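Local structure of monoacylglycerol lipase (Palaeococcus ferrophilus, 6QE2) at residues K80-L91 / D102-A113; K192-G200 / F245-H256. The protein hydrolyses monoacylglycerols, probably releasing a free fatty acid and glycerol, as an archaeal serine hydrolase of the alpha/beta-hydrolase fold. All coordinates share one frame; numbering follows the deposited sequence.

Interaction 1 (K80-L91 / D102-A113); sequences KPFLFGHSLGGL and DKIMGVVASSPA. With LDA (lauryl dimethylamine-N-oxide), chain D.
Phe82 lays the face of its ring against Met105, whose CB sits over the ring centre, 3.6 Å from the centroid and 11° off the normal, a CH-pi contact. The ring gets there because its CG lies anti to the carbonyl carbon (chi1 -69°), while the Met105 chain bends away so that CG and SD run along Lys80. Replacing Phe82 with an alanine would probably leave the Met105 CB without its aromatic floor and open a gap facing Leu253 of helix 242-256. Phe84, on the same side of the sheet, presents its ring edge instead, with CD1 3.6 Å from Val108 CG1. On the other side Leu83 and Ile104 cross at about a right angle, CG2 of the isoleucine meeting CG of the leucine at 3.8 Å. Back on the side of Phe84, the next pair is polar: His86 ND1 and Ser110 OG are hydrogen-bonded at 2.8 Å, the hydroxyl at the edge of the imidazole, which helps to set the ring's rotation, with NE2 bonded to a bound glycerol, while Phe236 meets that ring edge-to-face.

Between these side chains the parallel strands 82-86 and 106-110 exchange backbone bonds, Leu83 and Gly85 each giving an N-H and taking one. Beyond them Ser87 N donates to Ser110 O at 2.9 Å, and Ser87 O accepts from both Leu91 N and Ala113 N, tying the start of the helix to the loop at Ser111-Ala113. Ser87 OG is hydrogen-bonded to His233 and lies 3.2 Å from O1 of the lauryl dimethylamine-N-oxide. Ser87, with a positive phi of 63°, stands at the sharp strand-to-helix turn of a beta-alpha-beta unit, consistent with the GxSxG nucleophile elbow of alpha/beta hydrolases and a probable Ser87-His233-Asp203 triad.

Interaction 2 (K192-G200 / F245-H256); sequences KAPVLLLVG and FHRAIVEWLVSH
Trp252 and Leu196 make the central apolar contact: CB of the leucine lies 3.7 Å from the centroid of the indole's five-membered ring, 12° off the normal, and CD2 comes within 3.6 Å of Trp252 CG. With CG anti to the backbone N (chi1 -171°), the indole extends from helix 245-256 toward the strand. His256 lies over its opposite face, so the ring is sandwiched between imidazole and leucine. Farther along, Leu198 brings CB to the edge of the Phe245 ring, 3.7 Å from CE1, and CD1 to Ile249 CG1; at the other end Pro194 CB touches both Trp252 CZ2 and His256 CD2.

The polar links are few. One water accepts from Trp252 NE1 at 2.9 Å and donates to Val195 O at 2.7 Å, bridging indole and strand. Within the helix, Trp252 O takes bonds from Ser255 OG and His256 ND1 on opposite faces of its carbonyl plane, while His256 NE2 is held by Asp222.

With no direct hydrogen bond across it, this helix-on-sheet contact rests on hydrophobic burial and ring-face packing, and the water satisfies the indole N-H at its margin.

Interaction 1 closes in the chain before interaction 2 opens; their centres lie about 10 Å apart, and both reach the same mixed sheet. Strands 106-110 and 195-200 are neighbours there, joined by probable hydrogen bonds from Ala109 N to Leu196 O (2.9 Å) and from Ser111 N to Leu198 O (2.8 Å). Helix 242-256, one side of interaction 2, also packs on the strands of interaction 1: Trp252 rests on Val108 as well as on its partners in 192-200, Ile249 on Phe84 and Phe245 on Ser110. Three parallel strands thus share one covering helix, and the central strand 82-86 leads to Ser87, the probable nucleophile, at the end of the sheet, as in alpha/beta hydrolases.

Interaction 1 (K80-L91 / D102-A113)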
# COMPACT_ATOMS: atom_id res chain seq x y z
N LYS A 80 -10.50 -14.01 9.19
CA LYS A 80 -9.16 -13.60 8.74
C LYS A 80 -9.23 -13.20 7.27
O LYS A 80 -9.66 -14.02 6.44
CB LYS A 80 -8.15 -14.73 8.92
CG LYS A 80 -7.88 -15.05 10.38
CD LYS A 80 -6.94 -16.22 10.61
CE LYS A 80 -6.77 -16.44 12.12
NZ LYS A 80 -5.61 -17.28 12.46
N PRO A 81 -8.84 -11.96 6.89
CA PRO A 81 -8.83 -11.59 5.47
C PRO A 81 -7.48 -11.71 4.84
O PRO A 81 -6.48 -11.92 5.52
CB PRO A 81 -9.28 -10.13 5.50
CG PRO A 81 -8.55 -9.63 6.77
CD PRO A 81 -8.50 -10.80 7.76
N PHE A 82 -7.46 -11.62 3.52
CA PHE A 82 -6.23 -11.25 2.83
C PHE A 82 -6.08 -9.74 2.85
O PHE A 82 -7.06 -9.00 2.89
CB PHE A 82 -6.25 -11.74 1.38
CG PHE A 82 -6.17 -13.23 1.24
CD1 PHE A 82 -7.32 -14.00 1.13
CD2 PHE A 82 -4.94 -13.87 1.21
CE1 PHE A 82 -7.24 -15.37 0.99
CE2 PHE A 82 -4.86 -15.24 1.07
CZ PHE A 82 -6.01 -15.99 0.97
N LEU A 83 -4.83 -9.27 2.82
CA LEU A 83 -4.53 -7.85 2.69
C LEU A 83 -3.90 -7.55 1.34
O LEU A 83 -3.03 -8.30 0.88
CB LEU A 83 -3.58 -7.38 3.80
CG LEU A 83 -3.96 -7.64 5.25
CD1 LEU A 83 -2.89 -7.06 6.16
CD2 LEU A 83 -5.31 -7.03 5.56
N PHE A 84 -4.34 -6.46 0.71
CA PHE A 84 -3.69 -5.92 -0.48
C PHE A 84 -3.38 -4.46 -0.23
O PHE A 84 -4.29 -3.68 0.08
CB PHE A 84 -4.56 -6.05 -1.73
CG PHE A 84 -3.95 -5.40 -2.94
CD1 PHE A 84 -3.06 -6.10 -3.73
CD2 PHE A 84 -4.22 -4.07 -3.25
CE1 PHE A 84 -2.47 -5.49 -4.83
CE2 PHE A 84 -3.63 -3.47 -4.35
CZ PHE A 84 -2.76 -4.18 -5.13
N GLY A 85 -2.12 -4.07 -0.38
CA GLY A 85 -1.73 -2.69 -0.18
C GLY A 85 -0.76 -2.24 -1.25
O GLY A 85 0.02 -3.03 -1.78
N HIS A 86 -0.83 -0.95 -1.59
CA HIS A 86 0.04 -0.36 -2.59
C HIS A 86 0.84 0.79 -2.00
O HIS A 86 0.27 1.70 -1.38
CB HIS A 86 -0.76 0.13 -3.80
CG HIS A 86 0.04 0.99 -4.73
ND1 HIS A 86 1.02 0.48 -5.55
CD2 HIS A 86 0.02 2.32 -4.95
CE1 HIS A 86 1.56 1.46 -6.25
NE2 HIS A 86 0.98 2.59 -5.90
N SER A 87 2.16 0.75 -2.20
CA SER A 87 3.09 1.84 -1.83
C SER A 87 3.09 2.05 -0.32
O SER A 87 3.52 1.14 0.42
CB SER A 87 2.70 3.05 -2.68
OG SER A 87 3.81 3.97 -2.68
N LEU A 88 2.71 3.25 0.18
CA LEU A 88 2.47 3.40 1.62
C LEU A 88 1.55 2.28 2.12
O LEU A 88 1.75 1.73 3.22
CB LEU A 88 1.88 4.77 1.89
CG LEU A 88 1.39 4.98 3.32
CD1 LEU A 88 2.53 4.84 4.31
CD2 LEU A 88 0.79 6.38 3.47
N GLY A 89 0.56 1.90 1.31
CA GLY A 89 -0.34 0.84 1.77
C GLY A 89 0.34 -0.52 1.75
O GLY A 89 0.07 -1.36 2.61
N GLY A 90 1.33 -0.69 0.86
CA GLY A 90 2.08 -1.93 0.84
C GLY A 90 2.98 -2.06 2.06
O GLY A 90 3.08 -3.13 2.66
N LEU A 91 3.65 -0.97 2.44
CA LEU A 91 4.38 -0.96 3.70
C LEU A 91 3.46 -1.26 4.87
O LEU A 91 3.82 -2.04 5.76
CB LEU A 91 5.06 0.40 3.89
CG LEU A 91 5.68 0.66 5.26
CD1 LEU A 91 6.78 -0.34 5.57
CD2 LEU A 91 6.21 2.08 5.33
N ASP A 102 -0.96 -13.51 13.17
CA ASP A 102 -1.94 -14.58 13.07
C ASP A 102 -3.34 -14.16 12.68
O ASP A 102 -4.24 -14.97 12.67
CB ASP A 102 -2.00 -15.34 14.40
CG ASP A 102 -0.64 -15.87 14.84
OD1 ASP A 102 0.10 -16.38 13.99
OD2 ASP A 102 -0.32 -15.79 16.03
N LYS A 103 -3.52 -12.89 12.33
CA LYS A 103 -4.83 -12.37 11.98
C LYS A 103 -5.21 -12.31 10.50
O LYS A 103 -6.32 -11.94 10.17
CB LYS A 103 -5.00 -10.98 12.59
CG LYS A 103 -5.07 -10.98 14.10
CD LYS A 103 -5.24 -9.57 14.66
CE LYS A 103 -6.61 -9.00 14.38
NZ LYS A 103 -7.67 -9.77 15.08
N ILE A 104 -4.31 -12.70 9.61
CA ILE A 104 -4.60 -12.63 8.19
C ILE A 104 -4.28 -13.93 7.45
O ILE A 104 -3.53 -14.74 7.94
CB ILE A 104 -3.79 -11.50 7.52
CG1 ILE A 104 -2.30 -11.75 7.69
CG2 ILE A 104 -4.16 -10.15 8.12
CD1 ILE A 104 -1.42 -10.80 6.91
N MET A 105 -4.89 -14.10 6.28
CA MET A 105 -4.66 -15.27 5.44
C MET A 105 -3.44 -15.12 4.55
O MET A 105 -2.92 -16.13 4.06
CB MET A 105 -5.88 -15.54 4.56
CG MET A 105 -7.14 -15.91 5.30
SD MET A 105 -6.89 -17.37 6.31
CE MET A 105 -6.61 -18.60 5.04
N GLY A 106 -2.98 -13.90 4.34
CA GLY A 106 -1.91 -13.63 3.40
C GLY A 106 -1.86 -12.15 3.09
O GLY A 106 -2.79 -11.39 3.38
N VAL A 107 -0.74 -11.72 2.52
CA VAL A 107 -0.52 -10.31 2.25
C VAL A 107 0.07 -10.14 0.86
O VAL A 107 1.02 -10.83 0.48
CB VAL A 107 0.37 -9.65 3.33
CG1 VAL A 107 1.70 -10.40 3.51
CG2 VAL A 107 0.62 -8.20 2.98
N VAL A 108 -0.53 -9.24 0.08
CA VAL A 108 -0.06 -8.87 -1.25
C VAL A 108 0.35 -7.40 -1.17
O VAL A 108 -0.46 -6.55 -0.78
CB VAL A 108 -1.14 -9.06 -2.32
CG1 VAL A 108 -0.59 -8.67 -3.69
CG2 VAL A 108 -1.68 -10.49 -2.31
N ALA A 109 1.60 -7.11 -1.53
CA ALA A 109 2.12 -5.75 -1.48
C ALA A 109 2.57 -5.34 -2.87
O ALA A 109 3.47 -5.96 -3.45
CB ALA A 109 3.27 -5.64 -0.48
N SER A 110 1.91 -4.32 -3.42
CA SER A 110 2.29 -3.71 -4.68
C SER A 110 3.22 -2.53 -4.40
O SER A 110 2.84 -1.61 -3.67
CB SER A 110 1.04 -3.26 -5.44
OG SER A 110 1.32 -2.19 -6.33
N SER A 111 4.41 -2.55 -5.00
CA SER A 111 5.41 -1.49 -4.84
C SER A 111 5.51 -0.98 -3.40
O SER A 111 5.39 0.23 -3.17
CB SER A 111 5.08 -0.31 -5.76
OG SER A 111 4.99 -0.73 -7.12
N PRO A 112 5.71 -1.85 -2.41
CA PRO A 112 5.71 -1.38 -1.02
C PRO A 112 6.89 -0.45 -0.75
O PRO A 112 7.97 -0.59 -1.33
CB PRO A 112 5.82 -2.67 -0.20
CG PRO A 112 6.46 -3.65 -1.13
CD PRO A 112 5.96 -3.30 -2.49
N ALA A 113 6.66 0.53 0.12
CA ALA A 113 7.67 1.53 0.47
C ALA A 113 8.66 0.90 1.43
O ALA A 113 8.50 0.94 2.65
CB ALA A 113 7.00 2.77 1.07
N1 LDA D . 5.57 6.60 -0.62
O1 LDA D . 4.83 5.70 -0.20
CM1 LDA D . 4.77 7.53 -1.41
CM2 LDA D . 6.63 6.02 -1.42
C1 LDA D . 6.15 7.32 0.50
C2 LDA D . 6.68 8.63 -0.04
C3 LDA D . 7.00 9.56 1.11
C4 LDA D . 7.68 10.82 0.60
C5 LDA D . 8.25 11.62 1.76
C6 LDA D . 8.55 13.04 1.33
C7 LDA D . 9.31 13.76 2.43
C8 LDA D . 8.44 14.83 3.05
C9 LDA D . 8.45 14.72 4.57
C10 LDA D . 9.17 15.91 5.18
C11 LDA D . 8.88 16.02 6.67
C12 LDA D . 7.53 15.44 7.00

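Interaction 2 (K192-G200 / F245-H256)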
# COMPACT_ATOMS: atom_id res chain seq x y z
N LYS A 192 4.13 -14.73 9.32
CA LYS A 192 3.77 -16.16 9.22
C LYS A 192 2.85 -16.48 8.06
O LYS A 192 2.82 -17.65 7.63
CB LYS A 192 3.09 -16.61 10.52
CG LYS A 192 3.98 -16.46 11.76
CD LYS A 192 5.25 -17.37 11.63
CE LYS A 192 5.93 -17.70 12.97
NZ LYS A 192 6.81 -16.62 13.51
N ALA A 193 2.12 -15.50 7.54
CA ALA A 193 1.18 -15.72 6.44
C ALA A 193 1.92 -15.67 5.09
O ALA A 193 2.98 -15.06 4.98
CB ALA A 193 0.08 -14.64 6.48
N PRO A 194 1.35 -16.24 4.04
CA PRO A 194 1.98 -16.17 2.72
C PRO A 194 2.09 -14.74 2.21
O PRO A 194 1.24 -13.89 2.49
CB PRO A 194 1.05 -17.01 1.83
CG PRO A 194 0.40 -17.95 2.77
CD PRO A 194 0.19 -17.16 4.04
N VAL A 195 3.14 -14.48 1.43
CA VAL A 195 3.49 -13.14 0.98
C VAL A 195 3.65 -13.13 -0.54
O VAL A 195 4.27 -14.03 -1.11
CB VAL A 195 4.80 -12.64 1.64
CG1 VAL A 195 5.26 -11.32 1.01
CG2 VAL A 195 4.63 -12.51 3.14
N LEU A 196 3.11 -12.09 -1.18
CA LEU A 196 3.38 -11.80 -2.59
C LEU A 196 3.81 -10.34 -2.70
O LEU A 196 3.08 -9.44 -2.25
CB LEU A 196 2.15 -12.06 -3.46
CG LEU A 196 2.22 -11.59 -4.92
CD1 LEU A 196 3.34 -12.31 -5.69
CD2 LEU A 196 0.87 -11.78 -5.61
N LEU A 197 4.99 -10.11 -3.26
CA LEU A 197 5.49 -8.77 -3.53
C LEU A 197 5.53 -8.54 -5.04
O LEU A 197 6.00 -9.41 -5.78
CB LEU A 197 6.89 -8.59 -2.94
CG LEU A 197 7.03 -8.95 -1.46
CD1 LEU A 197 8.50 -8.88 -1.05
CD2 LEU A 197 6.21 -8.00 -0.60
N LEU A 198 5.06 -7.38 -5.49
CA LEU A 198 5.05 -7.03 -6.91
C LEU A 198 5.75 -5.69 -7.10
O LEU A 198 5.38 -4.71 -6.45
CB LEU A 198 3.62 -6.95 -7.45
CG LEU A 198 2.68 -8.13 -7.20
CD1 LEU A 198 1.57 -7.67 -6.30
CD2 LEU A 198 2.12 -8.67 -8.50
N VAL A 199 6.75 -5.65 -7.97
CA VAL A 199 7.53 -4.44 -8.19
C VAL A 199 7.76 -4.20 -9.68
O VAL A 199 7.82 -5.14 -10.48
CB VAL A 199 8.89 -4.49 -7.45
CG1 VAL A 199 8.68 -4.56 -5.95
CG2 VAL A 199 9.71 -5.68 -7.94
N GLY A 200 7.86 -2.93 -10.04
CA GLY A 200 8.33 -2.53 -11.36
C GLY A 200 9.81 -2.20 -11.30
O GLY A 200 10.26 -1.51 -10.39
N PHE A 245 -0.40 -7.78 -14.37
CA PHE A 245 -0.26 -7.43 -12.97
C PHE A 245 -1.55 -7.77 -12.23
O PHE A 245 -1.52 -8.36 -11.15
CB PHE A 245 0.05 -5.94 -12.86
CG PHE A 245 0.01 -5.39 -11.47
CD1 PHE A 245 1.06 -5.62 -10.59
CD2 PHE A 245 -1.04 -4.60 -11.05
CE1 PHE A 245 1.03 -5.10 -9.31
CE2 PHE A 245 -1.07 -4.07 -9.78
CZ PHE A 245 -0.03 -4.32 -8.91
N HIS A 246 -2.68 -7.42 -12.82
CA HIS A 246 -3.97 -7.72 -12.22
C HIS A 246 -4.21 -9.23 -12.14
O HIS A 246 -4.71 -9.74 -11.15
CB HIS A 246 -5.10 -7.05 -12.99
CG HIS A 246 -5.28 -5.60 -12.65
ND1 HIS A 246 -4.73 -4.58 -13.40
CD2 HIS A 246 -5.96 -5.00 -11.64
CE1 HIS A 246 -5.06 -3.42 -12.87
NE2 HIS A 246 -5.80 -3.64 -11.80
N ARG A 247 -3.84 -9.93 -13.21
CA ARG A 247 -4.01 -11.37 -13.28
C ARG A 247 -3.20 -12.13 -12.23
O ARG A 247 -3.68 -13.09 -11.64
CB ARG A 247 -3.69 -11.89 -14.68
CG ARG A 247 -3.78 -13.40 -14.82
CD ARG A 247 -3.97 -13.82 -16.27
NE ARG A 247 -3.04 -13.15 -17.17
CZ ARG A 247 -3.37 -12.14 -17.98
NH1 ARG A 247 -4.62 -11.69 -18.00
NH2 ARG A 247 -2.46 -11.59 -18.76
N ALA A 248 -1.96 -11.69 -12.00
CA ALA A 248 -1.11 -12.34 -11.02
C ALA A 248 -1.67 -12.22 -9.62
O ALA A 248 -1.61 -13.14 -8.85
CB ALA A 248 0.29 -11.76 -11.05
N ILE A 249 -2.20 -11.05 -9.31
CA ILE A 249 -2.78 -10.83 -8.01
C ILE A 249 -3.97 -11.76 -7.80
O ILE A 249 -4.04 -12.47 -6.83
CB ILE A 249 -3.20 -9.37 -7.85
CG1 ILE A 249 -1.96 -8.50 -7.71
CG2 ILE A 249 -4.10 -9.20 -6.65
CD1 ILE A 249 -2.18 -7.07 -8.15
N VAL A 250 -4.89 -11.76 -8.75
CA VAL A 250 -6.07 -12.60 -8.63
C VAL A 250 -5.71 -14.07 -8.55
O VAL A 250 -6.19 -14.78 -7.70
CB VAL A 250 -7.07 -12.36 -9.76
CG1 VAL A 250 -8.26 -13.28 -9.61
CG2 VAL A 250 -7.53 -10.92 -9.77
N GLU A 251 -4.84 -14.52 -9.44
CA GLU A 251 -4.44 -15.92 -9.43
C GLU A 251 -3.81 -16.31 -8.10
O GLU A 251 -4.09 -17.39 -7.57
CB GLU A 251 -3.48 -16.21 -10.59
CG GLU A 251 -4.15 -16.24 -11.95
CD GLU A 251 -3.22 -16.65 -13.07
OE1 GLU A 251 -2.03 -16.94 -12.80
OE2 GLU A 251 -3.67 -16.69 -14.23
N TRP A 252 -2.95 -15.45 -7.55
CA TRP A 252 -2.33 -15.77 -6.26
C TRP A 252 -3.37 -15.87 -5.16
O TRP A 252 -3.33 -16.79 -4.34
CB TRP A 252 -1.28 -14.70 -5.92
CG TRP A 252 -0.41 -15.00 -4.73
CD1 TRP A 252 0.82 -15.59 -4.76
CD2 TRP A 252 -0.67 -14.69 -3.36
NE1 TRP A 252 1.33 -15.68 -3.49
CE2 TRP A 252 0.43 -15.14 -2.61
CE3 TRP A 252 -1.75 -14.09 -2.69
CZ2 TRP A 252 0.51 -15.00 -1.22
CZ3 TRP A 252 -1.67 -13.94 -1.32
CH2 TRP A 252 -0.56 -14.40 -0.59
N LEU A 253 -4.33 -14.94 -5.13
CA LEU A 253 -5.36 -14.98 -4.11
C LEU A 253 -6.25 -16.20 -4.27
O LEU A 253 -6.59 -16.86 -3.28
CB LEU A 253 -6.18 -13.69 -4.15
CG LEU A 253 -5.38 -12.49 -3.62
CD1 LEU A 253 -6.07 -11.20 -3.99
CD2 LEU A 253 -5.21 -12.60 -2.11
N VAL A 254 -6.62 -16.53 -5.51
CA VAL A 254 -7.43 -17.72 -5.77
C VAL A 254 -6.69 -18.97 -5.30
O VAL A 254 -7.26 -19.83 -4.62
CB VAL A 254 -7.80 -17.80 -7.26
CG1 VAL A 254 -8.33 -19.19 -7.60
CG2 VAL A 254 -8.83 -16.75 -7.62
N SER A 255 -5.41 -19.08 -5.64
CA SER A 255 -4.66 -20.27 -5.26
C SER A 255 -4.46 -20.39 -3.75
O SER A 255 -4.23 -21.50 -3.26
CB SER A 255 -3.30 -20.30 -5.98
OG SER A 255 -2.39 -19.38 -5.41
N HIS A 256 -4.54 -19.27 -3.00
CA HIS A 256 -4.37 -19.32 -1.55
C HIS A 256 -5.69 -19.33 -0.81
O HIS A 256 -5.70 -19.35 0.44
CB HIS A 256 -3.51 -18.15 -1.07
CG HIS A 256 -2.06 -18.34 -1.39
ND1 HIS A 256 -1.53 -18.07 -2.64
CD2 HIS A 256 -1.06 -18.87 -0.66
CE1 HIS A 256 -0.25 -18.38 -2.64
NE2 HIS A 256 0.06 -18.87 -1.45
O HOH W 1 3.72 -16.56 -2.01